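Proline dipeptidase (Streptococcus pneumoniae, PDB 3PN9) forms the N-terminal domain of a probable prolidase, an enzyme that cleaves dipeptides ending in proline. Local coordinates at residues A[44-58]-A[84-97]. Residues are numbered along the deposited sequence; the frame is centred on the assembly and turned at random.
Sequences QMFLFVLADQEPLLF and PWQKIKHALPQLDF
Ile88, on helix 84-91, meets three phenylalanines of the hairpin made by strands 46-50 and 56-60. Its CB branches two ways. CG1 sits 3.5 Å from the centroid of the Phe58 ring, 1° off the ring normal, a CH-pi contact over the face; CG2 turns to Phe48, 3.5 Å from its CZ. With CG1 anti to the carbonyl carbon (chi1 -78°) and CG2 anti to the backbone N, the gamma carbons face different strands, while CD1 reaches across to Phe46 CD2 (3.8 Å) and stays 3.8 Å from Phe58 CE2. Lys87 CG adds a contact in the plane of the Phe58 ring, at its edge, while its NZ pairs with Glu82. One turn on, Leu92 CD2 touches both Leu56 CD2 (3.8 Å) and Phe48 CG, and Leu50 CD1 touches CD of the Pro93 ring. At the helix start, Trp85 CZ3 touches Phe46 CE2 at 3.6 Å, rim to rim with planes at 50°. Val118 of helix 109-118 touches Ile88 and Leu92 as well, so helix 84-91 packs against both the mixed sheet and a neighbouring helix. Apolar packing dominates, the amides of Gln44 and Gln53 lying against Trp85 and Pro93 at its ends; without cross-segment hydrogen bonds, the fit depends on shape and burial.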
# COMPACT_ATOMS: atom_id res chain seq x y z
N GLN A 44 17.00 27.49 7.94
CA GLN A 44 16.34 26.19 7.86
C GLN A 44 15.24 26.20 6.79
O GLN A 44 14.43 27.17 6.66
CB GLN A 44 15.76 25.76 9.21
CG GLN A 44 16.90 25.80 10.37
CD GLN A 44 18.02 24.91 10.01
OE1 GLN A 44 17.82 23.83 9.33
NE2 GLN A 44 19.21 25.26 10.47
N MSE A 45 15.22 25.13 6.00
CA MSE A 45 14.08 24.89 5.12
C MSE A 45 13.86 23.36 5.14
O MSE A 45 14.86 22.64 5.06
CB MSE A 45 14.41 25.36 3.69
CG MSE A 45 13.21 24.92 2.74
SE MSE A 45 13.42 25.64 0.95
CE MSE A 45 15.18 24.81 0.41
N PHE A 46 12.63 22.90 5.32
CA PHE A 46 12.34 21.48 5.21
C PHE A 46 10.99 21.33 4.55
O PHE A 46 10.06 22.15 4.79
CB PHE A 46 12.22 20.77 6.60
CG PHE A 46 13.49 20.80 7.40
CD1 PHE A 46 14.50 19.91 7.13
CD2 PHE A 46 13.65 21.79 8.44
CE1 PHE A 46 15.73 19.89 7.88
CE2 PHE A 46 14.87 21.82 9.16
CZ PHE A 46 15.87 20.86 8.93
N LEU A 47 10.85 20.25 3.77
CA LEU A 47 9.45 19.82 3.39
C LEU A 47 9.10 18.61 4.29
O LEU A 47 9.87 17.62 4.39
CB LEU A 47 9.42 19.41 1.89
CG LEU A 47 8.10 18.72 1.44
CD1 LEU A 47 7.10 19.87 1.44
CD2 LEU A 47 8.28 18.13 0.00
N PHE A 48 8.00 18.69 5.03
CA PHE A 48 7.61 17.57 5.84
C PHE A 48 6.44 16.86 5.13
O PHE A 48 5.38 17.49 4.94
CB PHE A 48 7.08 18.05 7.19
CG PHE A 48 8.19 18.68 8.02
CD1 PHE A 48 9.03 17.87 8.77
CD2 PHE A 48 8.44 20.09 7.94
CE1 PHE A 48 10.09 18.46 9.51
CE2 PHE A 48 9.48 20.66 8.71
CZ PHE A 48 10.31 19.82 9.48
N VAL A 49 6.65 15.61 4.72
CA VAL A 49 5.52 14.89 4.06
C VAL A 49 5.00 13.98 5.16
O VAL A 49 5.70 13.07 5.60
CB VAL A 49 5.99 14.03 2.86
CG1 VAL A 49 4.70 13.45 2.14
CG2 VAL A 49 6.77 14.95 1.81
N LEU A 50 3.82 14.29 5.64
CA LEU A 50 3.22 13.58 6.73
C LEU A 50 2.41 12.39 6.16
O LEU A 50 1.92 12.49 5.05
CB LEU A 50 2.19 14.55 7.39
CG LEU A 50 2.98 15.71 8.15
CD1 LEU A 50 2.08 16.97 8.44
CD2 LEU A 50 3.45 15.08 9.51
N ALA A 51 2.19 11.35 6.98
CA ALA A 51 1.60 10.11 6.44
C ALA A 51 0.15 10.35 6.10
O ALA A 51 -0.34 9.80 5.08
CB ALA A 51 1.67 8.95 7.44
N ASP A 52 -0.54 11.13 6.92
CA ASP A 52 -2.00 11.14 6.80
C ASP A 52 -2.61 12.50 6.69
O ASP A 52 -3.84 12.63 6.89
CB ASP A 52 -2.67 10.43 8.06
CG ASP A 52 -2.21 8.98 8.22
OD1 ASP A 52 -2.01 8.23 7.20
OD2 ASP A 52 -2.03 8.55 9.39
N GLN A 53 -1.83 13.51 6.29
CA GLN A 53 -2.47 14.77 6.02
C GLN A 53 -1.61 15.48 5.04
O GLN A 53 -0.52 14.98 4.72
CB GLN A 53 -2.63 15.61 7.34
CG GLN A 53 -1.32 15.90 8.09
CD GLN A 53 -1.68 16.60 9.43
OE1 GLN A 53 -2.15 15.94 10.33
NE2 GLN A 53 -1.56 17.89 9.48
N GLU A 54 -1.99 16.66 4.61
CA GLU A 54 -1.22 17.37 3.56
C GLU A 54 0.19 17.72 4.07
O GLU A 54 0.39 17.84 5.31
CB GLU A 54 -1.86 18.72 3.23
CG GLU A 54 -2.94 18.59 2.13
CD GLU A 54 -3.36 20.04 1.58
OE1 GLU A 54 -3.06 20.44 0.40
OE2 GLU A 54 -3.93 20.72 2.43
N PRO A 55 1.15 17.96 3.15
CA PRO A 55 2.52 18.21 3.66
C PRO A 55 2.62 19.66 4.26
O PRO A 55 1.70 20.48 4.12
CB PRO A 55 3.35 18.25 2.40
CG PRO A 55 2.55 17.51 1.34
CD PRO A 55 1.08 17.71 1.69
N LEU A 56 3.76 19.97 4.87
CA LEU A 56 4.02 21.34 5.37
C LEU A 56 5.34 21.74 4.77
O LEU A 56 6.38 21.07 4.99
CB LEU A 56 4.07 21.29 6.95
CG LEU A 56 4.80 22.58 7.52
CD1 LEU A 56 3.72 23.69 7.28
CD2 LEU A 56 5.01 22.32 8.98
N LEU A 57 5.40 22.87 4.11
CA LEU A 57 6.69 23.32 3.66
C LEU A 57 7.14 24.42 4.67
O LEU A 57 6.43 25.43 4.86
CB LEU A 57 6.54 23.92 2.25
CG LEU A 57 7.81 24.58 1.62
CD1 LEU A 57 9.19 23.77 1.71
CD2 LEU A 57 7.50 25.02 0.15
N PHE A 58 8.33 24.24 5.25
CA PHE A 58 8.82 25.22 6.29
C PHE A 58 9.99 25.99 5.71
O PHE A 58 10.93 25.35 5.26
CB PHE A 58 9.27 24.42 7.52
CG PHE A 58 9.77 25.33 8.67
CD1 PHE A 58 8.86 25.95 9.53
CD2 PHE A 58 11.15 25.57 8.80
CE1 PHE A 58 9.38 26.78 10.63
CE2 PHE A 58 11.66 26.37 9.85
CZ PHE A 58 10.80 26.96 10.75
N PRO A 84 13.93 28.05 15.02
CA PRO A 84 13.20 27.22 13.93
C PRO A 84 12.70 25.85 14.49
O PRO A 84 11.66 25.41 14.10
CB PRO A 84 14.30 27.09 12.86
CG PRO A 84 15.68 27.13 13.59
CD PRO A 84 15.38 28.26 14.73
N TRP A 85 13.47 25.16 15.34
CA TRP A 85 13.04 23.86 15.86
C TRP A 85 11.71 23.97 16.61
O TRP A 85 10.87 23.09 16.50
CB TRP A 85 14.13 23.24 16.74
CG TRP A 85 15.47 23.44 16.00
CD1 TRP A 85 16.56 24.21 16.42
CD2 TRP A 85 15.86 22.89 14.69
NE1 TRP A 85 17.57 24.16 15.47
CE2 TRP A 85 17.21 23.34 14.43
CE3 TRP A 85 15.23 22.01 13.77
CZ2 TRP A 85 17.91 23.03 13.21
CZ3 TRP A 85 15.93 21.66 12.57
CH2 TRP A 85 17.24 22.21 12.27
N GLN A 86 11.56 25.01 17.48
CA GLN A 86 10.34 25.12 18.24
C GLN A 86 9.25 25.49 17.34
O GLN A 86 8.13 25.06 17.52
CB GLN A 86 10.45 26.25 19.36
CG GLN A 86 11.33 25.59 20.60
CD GLN A 86 10.87 24.17 21.05
OE1 GLN A 86 11.70 23.23 21.05
NE2 GLN A 86 9.57 24.01 21.42
N LYS A 87 9.55 26.31 16.35
CA LYS A 87 8.49 26.74 15.47
C LYS A 87 7.96 25.49 14.61
O LYS A 87 6.76 25.34 14.33
CB LYS A 87 9.05 27.78 14.52
CG LYS A 87 7.97 28.29 13.59
CD LYS A 87 7.61 29.71 13.91
CE LYS A 87 6.42 30.09 13.10
NZ LYS A 87 6.41 31.53 13.13
N ILE A 88 8.89 24.64 14.19
CA ILE A 88 8.50 23.42 13.38
C ILE A 88 7.68 22.56 14.30
O ILE A 88 6.60 22.10 13.93
CB ILE A 88 9.84 22.64 13.02
CG1 ILE A 88 10.53 23.40 11.83
CG2 ILE A 88 9.47 21.17 12.58
CD1 ILE A 88 12.04 22.98 11.63
N LYS A 89 8.17 22.33 15.53
CA LYS A 89 7.41 21.41 16.40
C LYS A 89 5.96 21.86 16.66
O LYS A 89 5.03 21.02 16.73
CB LYS A 89 8.16 21.27 17.72
CG LYS A 89 7.58 20.12 18.61
CD LYS A 89 8.52 19.99 19.84
CE LYS A 89 8.14 18.73 20.57
NZ LYS A 89 9.30 18.53 21.40
N HIS A 90 5.76 23.17 16.78
CA HIS A 90 4.40 23.72 17.02
C HIS A 90 3.65 23.77 15.70
O HIS A 90 2.45 23.65 15.71
CB HIS A 90 4.49 25.20 17.60
CG HIS A 90 5.18 25.32 18.96
ND1 HIS A 90 5.79 24.26 19.63
CD2 HIS A 90 5.39 26.42 19.76
CE1 HIS A 90 6.33 24.69 20.77
NE2 HIS A 90 6.09 25.99 20.87
N ALA A 91 4.32 23.93 14.56
CA ALA A 91 3.54 23.95 13.32
C ALA A 91 3.06 22.54 12.86
O ALA A 91 2.02 22.44 12.18
CB ALA A 91 4.32 24.66 12.21
N LEU A 92 3.81 21.49 13.20
CA LEU A 92 3.45 20.12 12.83
C LEU A 92 2.23 19.70 13.71
O LEU A 92 2.03 20.25 14.81
CB LEU A 92 4.59 19.13 13.10
CG LEU A 92 5.72 19.37 12.05
CD1 LEU A 92 7.03 18.60 12.45
CD2 LEU A 92 5.28 18.94 10.59
N PRO A 93 1.45 18.71 13.23
CA PRO A 93 0.38 18.14 14.08
C PRO A 93 1.05 17.59 15.33
O PRO A 93 2.22 17.14 15.30
CB PRO A 93 -0.21 16.99 13.23
CG PRO A 93 0.96 16.69 12.22
CD PRO A 93 1.55 18.04 11.93
N GLN A 94 0.30 17.57 16.44
CA GLN A 94 0.91 17.09 17.70
C GLN A 94 0.77 15.58 17.78
O GLN A 94 -0.07 15.11 18.53
CB GLN A 94 0.18 17.77 18.91
CG GLN A 94 0.27 19.35 18.80
CD GLN A 94 1.76 19.85 18.77
OE1 GLN A 94 2.47 19.72 19.75
NE2 GLN A 94 2.21 20.39 17.65
N LEU A 95 1.54 14.81 16.99
CA LEU A 95 1.30 13.35 16.91
C LEU A 95 2.43 12.70 17.69
O LEU A 95 3.38 13.36 18.08
CB LEU A 95 1.41 12.83 15.41
CG LEU A 95 0.43 13.51 14.46
CD1 LEU A 95 0.51 13.07 13.00
CD2 LEU A 95 -1.03 13.45 15.00
N ASP A 96 2.39 11.40 17.79
CA ASP A 96 3.50 10.66 18.35
C ASP A 96 4.35 10.22 17.14
O ASP A 96 3.94 9.32 16.38
CB ASP A 96 2.92 9.43 19.04
CG ASP A 96 3.98 8.62 19.72
OD1 ASP A 96 5.13 9.13 19.75
OD2 ASP A 96 3.69 7.49 20.20
N PHE A 97 5.47 10.90 16.87
CA PHE A 97 6.30 10.52 15.71
C PHE A 97 7.21 9.39 16.11
O PHE A 97 8.23 9.64 16.73
CB PHE A 97 7.03 11.74 15.15
CG PHE A 97 6.09 12.81 14.60
CD1 PHE A 97 5.64 12.73 13.29
CD2 PHE A 97 5.70 13.94 15.37
CE1 PHE A 97 4.76 13.69 12.73
CE2 PHE A 97 4.86 14.90 14.85
CZ PHE A 97 4.35 14.79 13.50